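Local atomic coordinates of uncharacterized protein MJ0764 (Methanocaldococcus jannaschii, PDB entry 2B8M), a protein that is of unknown function but folds as an RmlC-like cupin, a double-stranded beta-helix. Residues V27-I32 and E95-K100; T61-E66 and F80-L85; Y44-V49 and P102-L107. All coordinates share one frame; numbering follows the deposited sequence.

Contact 1 (V27-I32 and E95-K100); sequences VQINHI and EFFVVK. With SO4 (sulfate ion), chain B.
Ile32 and Phe96 lie side by side where strands 28-35 and 93-100 pair antiparallel in the five-stranded sheet of the cupin beta-helix. Ile32 CB sits over one face of the Phe96 ring, 3.9 Å from its centroid, a CH-pi contact, while CG2 and CD1 also touch the ring; Phe96 CG stands between its own backbone N and carbonyl carbon (chi1 57°), on the side where Ile32 lies. Next to it Ile32 CD1 meets Val98 CG2. On the other face, among Ile29, Phe97 and Val99, His31 CD2 rests over one face of Phe97, and His31 NE2 donates in its ring plane to the anti side of Glu95 OE2 at 2.6 Å and 168°. Glu19 takes up ND1 of His31, so the ring's rotation is fixed. An alanine in place of His31 would probably leave the Glu95 carboxylate without its mate and a gap where the imidazole lay over Phe97.

The Gln28-Lys100 end is looser and partly exposed: Lys100 NZ makes a weak bond to Gln28 OE1, with Asn46 as its stronger partner, and Gln28 NE2 reaches sulfate O1 at 3.0 Å. With a carboxylate at each nitrogen, the buried His31 ring has both polar atoms satisfied.

Contact 2 (T61-E66 and F80-L85); sequences TLEDQE and FNVKML. With EDO (1,2-ethanediol), chain G.
Glu63 folds back across the neighbouring antiparallel strand and takes hold of the backbone of Lys83. Its CB leads to CG, which lies beside the backbone N (chi1 -64°) and comes within 4.1 Å of Val82 CG1. The chain then bends at chi2 (-71°), bringing CD close to Lys83 N and CB. At the tip OE1 passes near Lys83 CB and CE, whereas OE2 accepts the bond from Lys83 N at 2.9 Å, a nearly straight one (175°) that arrives from above the carboxylate plane. A water bridges the same OE2 to Asn81 O, so two donors grip this oxygen. The side chains of Glu63 and Lys83 cross at about a right angle. Lys83 NZ stays 4.8 Å from Glu63 OE1, probably a weak attraction rather than a contact.

Strands 57-62 and 83-87 are antiparallel neighbours in the four-stranded sheet of the cupin double-stranded beta-helix, and 61-66 is where the first of them ends, in a type II' beta turn from Leu62 to Gln65. Thr61 and Leu85 form a hydrogen-bonded pair through both backbone N-H groups, and Glu63 N adds a bond to Lys83 O at 2.8 Å. A water also joins Thr61 OG1 to Leu85 O.

On the face opposite Thr61 and Leu85, Leu62 and selenomethionine Met84 point the same way, and Leu62 CD2 presses on Met84 CB at 3.4 Å, tighter than usual van der Waals contact. Leu62 CD2 further touches Val82 CG1. Ile3 of the second subunit packs on Glu63 and Val82.

Contact 3 (Y44-V49 and P102-L107); sequences YSNSYV and PHPKKL. With SO4 (sulfate ion), chain B.
The loop between strands 43-44 and 49-55 meets the segment that follows the last strand, 93-100, of the cupin beta-helix, and Ser47 makes the direct hydrogen bond between them. Ser47 OG, anti to its backbone N (chi1 -168°), donates to Pro102 O in a short bond of 2.5 Å, in the carbonyl plane and on a lone pair. Pro102 follows a cis peptide bond, and its CD lies 3.5 Å from Ser47 OG.

Residues 104-106 have helical backbone angles and make a short turn: Leu107 N bonds to Pro104 O, and Lys106 N to His103 O. This turn after the barrel strands sets Pro104 and Leu107 against the 44-49 loop. Pro104 CG packs on the Asn46 amide, 3.3 Å from OD1, and a water donates to both Asn46 O and Pro104 O. Leu107 CD1 lies near Ser47 OG and reaches Tyr48 CE2 at 3.9 Å, the two side chains crossing at about a right angle, while Pro102 CD comes to the edge of the Tyr48 ring.

Asn46 ND2 gives the bound sulfate a bond to O4 at 3.1 Å and a weak one to O1; its OD1 takes a bond from Lys100. His26 of the second subunit stacks on the Tyr48 ring.

How the contacts relate
From the N terminus the chain enters contact 1 at 27-32, then passes 44-49, the first half of contact 3, and 61-66, the first half of contact 2. Contact 2 closes first, at 80-85, and is nested inside the loops of both others. Contact 1 closes at 95-100 and contact 3 at 102-107, so these two loops cross. Contact 1 lies within the five-stranded sheet and contact 2 within the four-stranded one, about 18 Å away between centres. Contact 3 bridges them: Asn46 meets Lys100 of contact 1, and Ser45 probably hydrogen-bonds through its backbone to Asn81 and Val82 of contact 2. One sulfate touches contacts 1 and 3.

Contact 1 (V27-I32 and E95-K100)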
loop_
_atom_site.group_PDB
_atom_site.type_symbol
_atom_site.label_atom_id
_atom_site.label_comp_id
_atom_site.label_asym_id
_atom_site.label_seq_id
_atom_site.Cartn_x
_atom_site.Cartn_y
_atom_site.Cartn_z
ATOM N N VAL A 27 -2.104 -11.423 3.390
ATOM C CA VAL A 27 -2.441 -10.014 3.155
ATOM C C VAL A 27 -3.450 -9.876 2.016
ATOM O O VAL A 27 -3.511 -10.700 1.118
ATOM C CB VAL A 27 -1.191 -9.127 2.821
ATOM C CG1 VAL A 27 -0.758 -9.302 1.362
ATOM C CG2 VAL A 27 -1.407 -7.637 3.073
ATOM N N GLN A 28 -4.215 -8.790 2.061
ATOM C CA GLN A 28 -5.034 -8.346 0.950
ATOM C C GLN A 28 -4.670 -6.905 0.599
ATOM O O GLN A 28 -4.456 -6.055 1.473
ATOM C CB GLN A 28 -6.522 -8.452 1.237
ATOM C CG GLN A 28 -7.015 -9.799 1.527
ATOM C CD GLN A 28 -8.466 -9.787 1.979
ATOM O OE1 GLN A 28 -8.866 -8.988 2.845
ATOM N NE2 GLN A 28 -9.266 -10.664 1.403
ATOM N N ILE A 29 -4.548 -6.645 -0.699
ATOM C CA ILE A 29 -4.288 -5.300 -1.180
ATOM C C ILE A 29 -5.242 -4.996 -2.327
ATOM O O ILE A 29 -5.245 -5.666 -3.357
ATOM C CB ILE A 29 -2.803 -5.091 -1.615
ATOM C CG1 ILE A 29 -1.821 -5.530 -0.516
ATOM C CG2 ILE A 29 -2.574 -3.618 -2.005
ATOM C CD1 ILE A 29 -0.380 -5.437 -0.886
ATOM N N ASN A 30 -6.053 -3.963 -2.144
ATOM C CA ASN A 30 -6.994 -3.499 -3.157
ATOM C C ASN A 30 -6.641 -2.090 -3.600
ATOM O O ASN A 30 -6.011 -1.334 -2.856
ATOM C CB ASN A 30 -8.431 -3.583 -2.608
ATOM C CG ASN A 30 -8.755 -4.934 -2.084
ATOM O OD1 ASN A 30 -8.271 -5.948 -2.613
ATOM N ND2 ASN A 30 -9.575 -4.995 -1.046
ATOM N N HIS A 31 -7.056 -1.740 -4.826
ATOM C CA HIS A 31 -6.877 -0.422 -5.370
ATOM C C HIS A 31 -8.249 0.138 -5.709
ATOM O O HIS A 31 -9.029 -0.496 -6.407
ATOM C CB HIS A 31 -6.009 -0.498 -6.590
ATOM C CG HIS A 31 -5.917 0.791 -7.346
ATOM N ND1 HIS A 31 -6.421 0.927 -8.612
ATOM C CD2 HIS A 31 -5.407 1.996 -7.004
ATOM C CE1 HIS A 31 -6.196 2.161 -9.038
ATOM N NE2 HIS A 31 -5.567 2.823 -8.088
ATOM N N ILE A 32 -8.548 1.309 -5.182
ATOM C CA ILE A 32 -9.872 1.903 -5.348
ATOM C C ILE A 32 -9.764 3.344 -5.897
ATOM O O ILE A 32 -8.949 4.132 -5.437
ATOM C CB ILE A 32 -10.696 1.897 -4.039
ATOM C CG1 ILE A 32 -10.831 0.440 -3.539
ATOM C CG2 ILE A 32 -12.064 2.504 -4.266
ATOM C CD1 ILE A 32 -11.438 0.289 -2.247
ATOM N N GLU A 95 -8.313 8.369 -4.903
ATOM C CA GLU A 95 -7.604 7.149 -5.211
ATOM C C GLU A 95 -6.848 6.678 -3.972
ATOM O O GLU A 95 -6.080 7.438 -3.384
ATOM C CB GLU A 95 -6.644 7.364 -6.392
ATOM C CG GLU A 95 -6.050 6.079 -6.864
ATOM C CD GLU A 95 -5.146 6.230 -8.063
ATOM O OE1 GLU A 95 -4.993 7.370 -8.539
ATOM O OE2 GLU A 95 -4.574 5.209 -8.521
ATOM N N PHE A 96 -7.053 5.419 -3.594
ATOM C CA PHE A 96 -6.366 4.840 -2.422
ATOM C C PHE A 96 -6.090 3.358 -2.606
ATOM O O PHE A 96 -6.732 2.697 -3.435
ATOM C CB PHE A 96 -7.090 5.126 -1.105
ATOM C CG PHE A 96 -8.481 4.653 -1.058
ATOM C CD1 PHE A 96 -9.473 5.341 -1.718
ATOM C CD2 PHE A 96 -8.821 3.517 -0.352
ATOM C CE1 PHE A 96 -10.807 4.893 -1.667
ATOM C CE2 PHE A 96 -10.116 3.052 -0.303
ATOM C CZ PHE A 96 -11.118 3.732 -0.978
ATOM N N PHE A 97 -5.134 2.857 -1.837
ATOM C CA PHE A 97 -4.970 1.437 -1.636
ATOM C C PHE A 97 -5.490 1.031 -0.285
ATOM O O PHE A 97 -5.410 1.795 0.669
ATOM C CB PHE A 97 -3.510 1.013 -1.769
ATOM C CG PHE A 97 -2.956 1.287 -3.135
ATOM C CD1 PHE A 97 -2.400 2.526 -3.447
ATOM C CD2 PHE A 97 -3.027 0.310 -4.122
ATOM C CE1 PHE A 97 -1.943 2.755 -4.718
ATOM C CE2 PHE A 97 -2.543 0.543 -5.383
ATOM C CZ PHE A 97 -2.016 1.755 -5.685
ATOM N N VAL A 98 -5.986 -0.196 -0.230
ATOM C CA VAL A 98 -6.463 -0.799 0.991
ATOM C C VAL A 98 -5.538 -1.965 1.279
ATOM O O VAL A 98 -5.367 -2.816 0.429
ATOM C CB VAL A 98 -7.889 -1.340 0.841
ATOM C CG1 VAL A 98 -8.348 -2.001 2.091
ATOM C CG2 VAL A 98 -8.862 -0.229 0.467
ATOM N N VAL A 99 -4.922 -1.961 2.466
ATOM C CA VAL A 99 -4.031 -3.019 2.883
ATOM C C VAL A 99 -4.676 -3.668 4.092
ATOM O O VAL A 99 -5.043 -3.007 5.060
ATOM C CB VAL A 99 -2.640 -2.475 3.260
ATOM C CG1 VAL A 99 -1.782 -3.581 3.895
ATOM C CG2 VAL A 99 -1.975 -1.817 2.074
ATOM N N LYS A 100 -4.847 -4.978 4.036
ATOM C CA LYS A 100 -5.490 -5.683 5.132
ATOM C C LYS A 100 -4.594 -6.821 5.563
ATOM O O LYS A 100 -4.145 -7.628 4.747
ATOM C CB LYS A 100 -6.876 -6.182 4.717
ATOM C CG LYS A 100 -7.838 -5.092 4.279
ATOM C CD LYS A 100 -8.997 -5.667 3.510
ATOM C CE LYS A 100 -9.789 -6.622 4.340
ATOM N NZ LYS A 100 -10.926 -7.209 3.583
HETATM S S SO4 B . -12.939 -9.349 1.665
HETATM O O1 SO4 B . -12.059 -10.275 2.383
HETATM O O2 SO4 B . -12.357 -9.035 0.356
HETATM O O3 SO4 B . -14.260 -9.946 1.472
HETATM O O4 SO4 B . -13.091 -8.120 2.433
#

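Contact 2 (T61-E66 and F80-L85)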
loop_
_atom_site.group_PDB
_atom_site.type_symbol
_atom_site.label_atom_id
_atom_site.label_comp_id
_atom_site.label_asym_id
_atom_site.label_seq_id
_atom_site.Cartn_x
_atom_site.Cartn_y
_atom_site.Cartn_z
ATOM N N THR A 61 -16.256 7.922 7.747
ATOM C CA THR A 61 -17.087 7.907 8.926
ATOM C C THR A 61 -16.943 6.555 9.596
ATOM O O THR A 61 -17.241 5.519 8.997
ATOM C CB THR A 61 -18.584 8.210 8.605
ATOM O OG1 THR A 61 -18.668 9.399 7.789
ATOM C CG2 THR A 61 -19.334 8.469 9.863
ATOM N N LEU A 62 -16.496 6.586 10.853
ATOM C CA LEU A 62 -16.307 5.413 11.639
ATOM C C LEU A 62 -17.260 5.439 12.816
ATOM O O LEU A 62 -17.379 6.452 13.537
ATOM C CB LEU A 62 -14.875 5.300 12.157
ATOM C CG LEU A 62 -13.750 5.255 11.140
ATOM C CD1 LEU A 62 -12.449 5.032 11.888
ATOM C CD2 LEU A 62 -13.956 4.168 10.103
ATOM N N GLU A 63 -17.956 4.330 13.004
ATOM C CA GLU A 63 -18.899 4.191 14.110
ATOM C C GLU A 63 -19.767 5.425 14.294
ATOM O O GLU A 63 -20.425 5.809 13.349
ATOM C CB GLU A 63 -18.181 3.778 15.399
ATOM C CG GLU A 63 -17.519 2.441 15.363
ATOM C CD GLU A 63 -18.474 1.244 15.348
ATOM O OE1 GLU A 63 -19.639 1.375 15.765
ATOM O OE2 GLU A 63 -18.054 0.132 14.926
ATOM N N ASP A 64 -19.769 6.021 15.486
ATOM C CA ASP A 64 -20.627 7.178 15.837
ATOM C C ASP A 64 -19.922 8.525 15.707
ATOM O O ASP A 64 -20.465 9.566 16.129
ATOM C CB ASP A 64 -21.177 6.996 17.262
ATOM C CG ASP A 64 -22.272 5.930 17.328
ATOM N N GLN A 65 -18.729 8.514 15.120
ATOM C CA GLN A 65 -17.950 9.733 14.924
ATOM C C GLN A 65 -18.547 10.583 13.818
ATOM O O GLN A 65 -19.203 10.080 12.904
ATOM C CB GLN A 65 -16.517 9.409 14.492
ATOM C CG GLN A 65 -15.715 8.537 15.442
ATOM C CD GLN A 65 -14.229 8.465 15.122
ATOM O OE1 GLN A 65 -13.781 8.575 13.961
ATOM N NE2 GLN A 65 -13.453 8.243 16.149
ATOM N N GLU A 66 -18.281 11.882 13.901
ATOM C CA GLU A 66 -18.456 12.766 12.752
ATOM C C GLU A 66 -17.534 12.307 11.606
ATOM O O GLU A 66 -16.515 11.645 11.820
ATOM C CB GLU A 66 -18.164 14.214 13.131
ATOM C CG GLU A 66 -19.091 14.750 14.225
ATOM C CD GLU A 66 -20.564 14.616 13.869
ATOM O OE1 GLU A 66 -20.947 14.961 12.723
ATOM O OE2 GLU A 66 -21.340 14.151 14.737
ATOM N N PHE A 80 -9.761 -3.586 13.107
ATOM C CA PHE A 80 -10.675 -4.699 12.941
ATOM C C PHE A 80 -11.994 -4.514 13.709
ATOM O O PHE A 80 -12.018 -4.058 14.863
ATOM C CB PHE A 80 -9.923 -5.965 13.365
ATOM C CG PHE A 80 -10.751 -7.192 13.439
ATOM C CD1 PHE A 80 -11.372 -7.699 12.309
ATOM C CD2 PHE A 80 -10.915 -7.849 14.640
ATOM C CE1 PHE A 80 -12.127 -8.848 12.376
ATOM C CE2 PHE A 80 -11.677 -9.007 14.721
ATOM C CZ PHE A 80 -12.287 -9.506 13.572
ATOM N N ASN A 81 -13.083 -4.904 13.036
ATOM C CA ASN A 81 -14.413 -4.939 13.578
ATOM C C ASN A 81 -14.963 -3.576 13.897
ATOM O O ASN A 81 -15.626 -3.396 14.919
ATOM C CB ASN A 81 -14.454 -5.834 14.824
ATOM C CG ASN A 81 -15.103 -7.142 14.553
ATOM O OD1 ASN A 81 -15.989 -7.243 13.708
ATOM N ND2 ASN A 81 -14.679 -8.175 15.282
ATOM N N VAL A 82 -14.728 -2.643 12.994
ATOM C CA VAL A 82 -15.163 -1.263 13.126
ATOM C C VAL A 82 -16.077 -0.917 11.926
ATOM O O VAL A 82 -15.707 -1.163 10.752
ATOM C CB VAL A 82 -13.935 -0.301 13.156
ATOM C CG1 VAL A 82 -14.348 1.163 13.038
ATOM C CG2 VAL A 82 -13.122 -0.484 14.420
ATOM N N LYS A 83 -17.223 -0.310 12.209
ATOM C CA LYS A 83 -18.150 0.121 11.174
ATOM C C LYS A 83 -17.597 1.326 10.462
ATOM O O LYS A 83 -17.263 2.344 11.117
ATOM C CB LYS A 83 -19.497 0.479 11.760
ATOM C CG LYS A 83 -20.538 0.777 10.719
ATOM C CD LYS A 83 -21.946 0.657 11.266
ATOM C CE LYS A 83 -22.181 1.487 12.508
ATOM N NZ LYS A 83 -23.576 1.459 12.962
HETATM N N MSE A 84 -17.461 1.196 9.151
HETATM C CA MSE A 84 -16.888 2.258 8.348
HETATM C C MSE A 84 -17.635 2.554 7.065
HETATM O O MSE A 84 -18.317 1.697 6.467
HETATM C CB MSE A 84 -15.452 1.935 7.954
HETATM C CG MSE A 84 -15.322 0.627 7.202
HETATM SE SE MSE A 84 -13.454 0.073 6.960
HETATM C CE MSE A 84 -12.908 1.513 5.925
ATOM N N LEU A 85 -17.515 3.809 6.674
ATOM C CA LEU A 85 -17.975 4.259 5.371
ATOM C C LEU A 85 -16.946 5.197 4.745
ATOM O O LEU A 85 -16.491 6.153 5.409
ATOM C CB LEU A 85 -19.249 5.028 5.528
ATOM C CG LEU A 85 -19.825 5.652 4.268
ATOM C CD1 LEU A 85 -20.151 4.558 3.295
ATOM C CD2 LEU A 85 -20.983 6.530 4.593
HETATM C C1 EDO G . -15.698 13.380 16.988
HETATM O O1 EDO G . -16.454 12.579 16.099
HETATM C C2 EDO G . -15.625 14.753 16.349
HETATM O O2 EDO G . -14.926 14.593 15.112
HETATM O O HOH W 1 -18.071 8.876 5.088
HETATM O O HOH W 2 -17.582 -2.139 16.326
#

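Contact 3 (Y44-V49 and P102-L107)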
loop_
_atom_site.group_PDB
_atom_site.type_symbol
_atom_site.label_atom_id
_atom_site.label_comp_id
_atom_site.label_asym_id
_atom_site.label_seq_id
_atom_site.Cartn_x
_atom_site.Cartn_y
_atom_site.Cartn_z
ATOM N N TYR A 44 -18.461 -3.441 8.425
ATOM C CA TYR A 44 -17.483 -3.557 9.525
ATOM C C TYR A 44 -16.228 -4.160 8.951
ATOM O O TYR A 44 -16.284 -5.172 8.214
ATOM C CB TYR A 44 -18.006 -4.483 10.604
ATOM C CG TYR A 44 -19.090 -3.864 11.435
ATOM C CD1 TYR A 44 -20.376 -3.681 10.909
ATOM C CD2 TYR A 44 -18.824 -3.397 12.714
ATOM C CE1 TYR A 44 -21.375 -3.073 11.662
ATOM C CE2 TYR A 44 -19.807 -2.800 13.480
ATOM C CZ TYR A 44 -21.089 -2.654 12.961
ATOM O OH TYR A 44 -22.056 -2.052 13.735
ATOM N N SER A 45 -15.085 -3.579 9.295
ATOM C CA SER A 45 -13.820 -4.083 8.784
ATOM C C SER A 45 -13.662 -5.521 9.181
ATOM O O SER A 45 -13.950 -5.866 10.323
ATOM C CB SER A 45 -12.647 -3.301 9.356
ATOM O OG SER A 45 -12.804 -3.178 10.756
ATOM N N ASN A 46 -13.211 -6.373 8.257
ATOM C CA ASN A 46 -13.010 -7.791 8.577
ATOM C C ASN A 46 -11.541 -8.155 8.768
ATOM O O ASN A 46 -11.205 -9.324 8.891
ATOM C CB ASN A 46 -13.653 -8.733 7.543
ATOM C CG ASN A 46 -13.068 -8.593 6.136
ATOM O OD1 ASN A 46 -12.128 -7.816 5.873
ATOM N ND2 ASN A 46 -13.632 -9.367 5.216
ATOM N N SER A 47 -10.694 -7.144 8.810
ATOM C CA SER A 47 -9.360 -7.298 9.344
ATOM C C SER A 47 -8.883 -5.947 9.771
ATOM O O SER A 47 -9.628 -4.967 9.740
ATOM C CB SER A 47 -8.413 -7.917 8.309
ATOM O OG SER A 47 -7.143 -8.347 8.857
ATOM N N TYR A 48 -7.596 -5.868 10.117
ATOM C CA TYR A 48 -6.953 -4.610 10.425
ATOM C C TYR A 48 -6.618 -3.914 9.106
ATOM O O TYR A 48 -6.013 -4.505 8.195
ATOM C CB TYR A 48 -5.701 -4.836 11.287
ATOM C CG TYR A 48 -6.030 -5.421 12.600
ATOM C CD1 TYR A 48 -6.358 -4.613 13.681
ATOM C CD2 TYR A 48 -6.085 -6.802 12.754
ATOM C CE1 TYR A 48 -6.685 -5.195 14.899
ATOM C CE2 TYR A 48 -6.425 -7.368 13.937
ATOM C CZ TYR A 48 -6.728 -6.554 15.019
ATOM O OH TYR A 48 -7.104 -7.135 16.237
ATOM N N VAL A 49 -7.030 -2.651 8.994
ATOM C CA VAL A 49 -7.039 -1.925 7.697
ATOM C C VAL A 49 -6.140 -0.716 7.724
ATOM O O VAL A 49 -6.136 0.044 8.688
ATOM C CB VAL A 49 -8.465 -1.457 7.330
ATOM C CG1 VAL A 49 -8.501 -0.587 6.030
ATOM C CG2 VAL A 49 -9.396 -2.643 7.228
ATOM N N PRO A 102 -4.040 -9.459 9.216
ATOM C CA PRO A 102 -3.840 -10.655 8.377
ATOM C C PRO A 102 -5.045 -10.878 7.450
ATOM O O PRO A 102 -6.000 -10.107 7.482
ATOM C CB PRO A 102 -3.799 -11.768 9.414
ATOM C CG PRO A 102 -4.707 -11.280 10.484
ATOM C CD PRO A 102 -4.471 -9.817 10.571
ATOM N N HIS A 103 -5.029 -11.943 6.665
ATOM C CA HIS A 103 -6.177 -12.247 5.839
ATOM C C HIS A 103 -7.388 -12.420 6.777
ATOM O O HIS A 103 -7.251 -13.014 7.864
ATOM C CB HIS A 103 -5.962 -13.550 5.053
ATOM C CG HIS A 103 -7.011 -13.782 4.023
ATOM N ND1 HIS A 103 -8.237 -14.326 4.336
ATOM C CD2 HIS A 103 -7.065 -13.442 2.714
ATOM C CE1 HIS A 103 -8.976 -14.372 3.241
ATOM N NE2 HIS A 103 -8.291 -13.832 2.244
ATOM N N PRO A 104 -8.557 -11.883 6.385
ATOM C CA PRO A 104 -9.770 -12.006 7.195
ATOM C C PRO A 104 -10.047 -13.425 7.718
ATOM O O PRO A 104 -10.552 -13.599 8.826
ATOM C CB PRO A 104 -10.852 -11.524 6.240
ATOM C CG PRO A 104 -10.175 -10.476 5.398
ATOM C CD PRO A 104 -8.766 -10.973 5.237
ATOM N N LYS A 105 -9.694 -14.453 6.956
ATOM C CA LYS A 105 -9.996 -15.807 7.412
ATOM C C LYS A 105 -9.307 -16.122 8.733
ATOM O O LYS A 105 -9.829 -16.905 9.552
ATOM C CB LYS A 105 -9.669 -16.850 6.342
ATOM C CG LYS A 105 -8.179 -17.126 6.144
ATOM C CD LYS A 105 -7.989 -17.943 4.858
ATOM C CE LYS A 105 -6.538 -18.272 4.602
ATOM N NZ LYS A 105 -6.465 -19.298 3.512
ATOM N N LYS A 106 -8.157 -15.498 8.967
ATOM C CA LYS A 106 -7.390 -15.748 10.168
ATOM C C LYS A 106 -8.060 -15.160 11.386
ATOM O O LYS A 106 -7.778 -15.564 12.507
ATOM C CB LYS A 106 -5.963 -15.223 10.037
ATOM C CG LYS A 106 -5.176 -15.855 8.894
ATOM C CD LYS A 106 -4.874 -17.338 9.091
ATOM C CE LYS A 106 -3.865 -17.823 8.049
ATOM N N LEU A 107 -8.963 -14.213 11.177
ATOM C CA LEU A 107 -9.652 -13.605 12.295
ATOM C C LEU A 107 -11.030 -14.205 12.472
ATOM O O LEU A 107 -11.765 -13.830 13.408
ATOM C CB LEU A 107 -9.733 -12.115 12.087
ATOM C CG LEU A 107 -8.358 -11.442 12.171
ATOM C CD1 LEU A 107 -8.501 -10.008 11.876
ATOM C CD2 LEU A 107 -7.761 -11.634 13.550
HETATM S S SO4 B . -12.939 -9.349 1.665
HETATM O O1 SO4 B . -12.059 -10.275 2.383
HETATM O O2 SO4 B . -12.357 -9.035 0.356
HETATM O O3 SO4 B . -14.260 -9.946 1.472
HETATM O O4 SO4 B . -13.091 -8.120 2.433
HETATM O O HOH W 3 -12.456 -11.679 9.578
#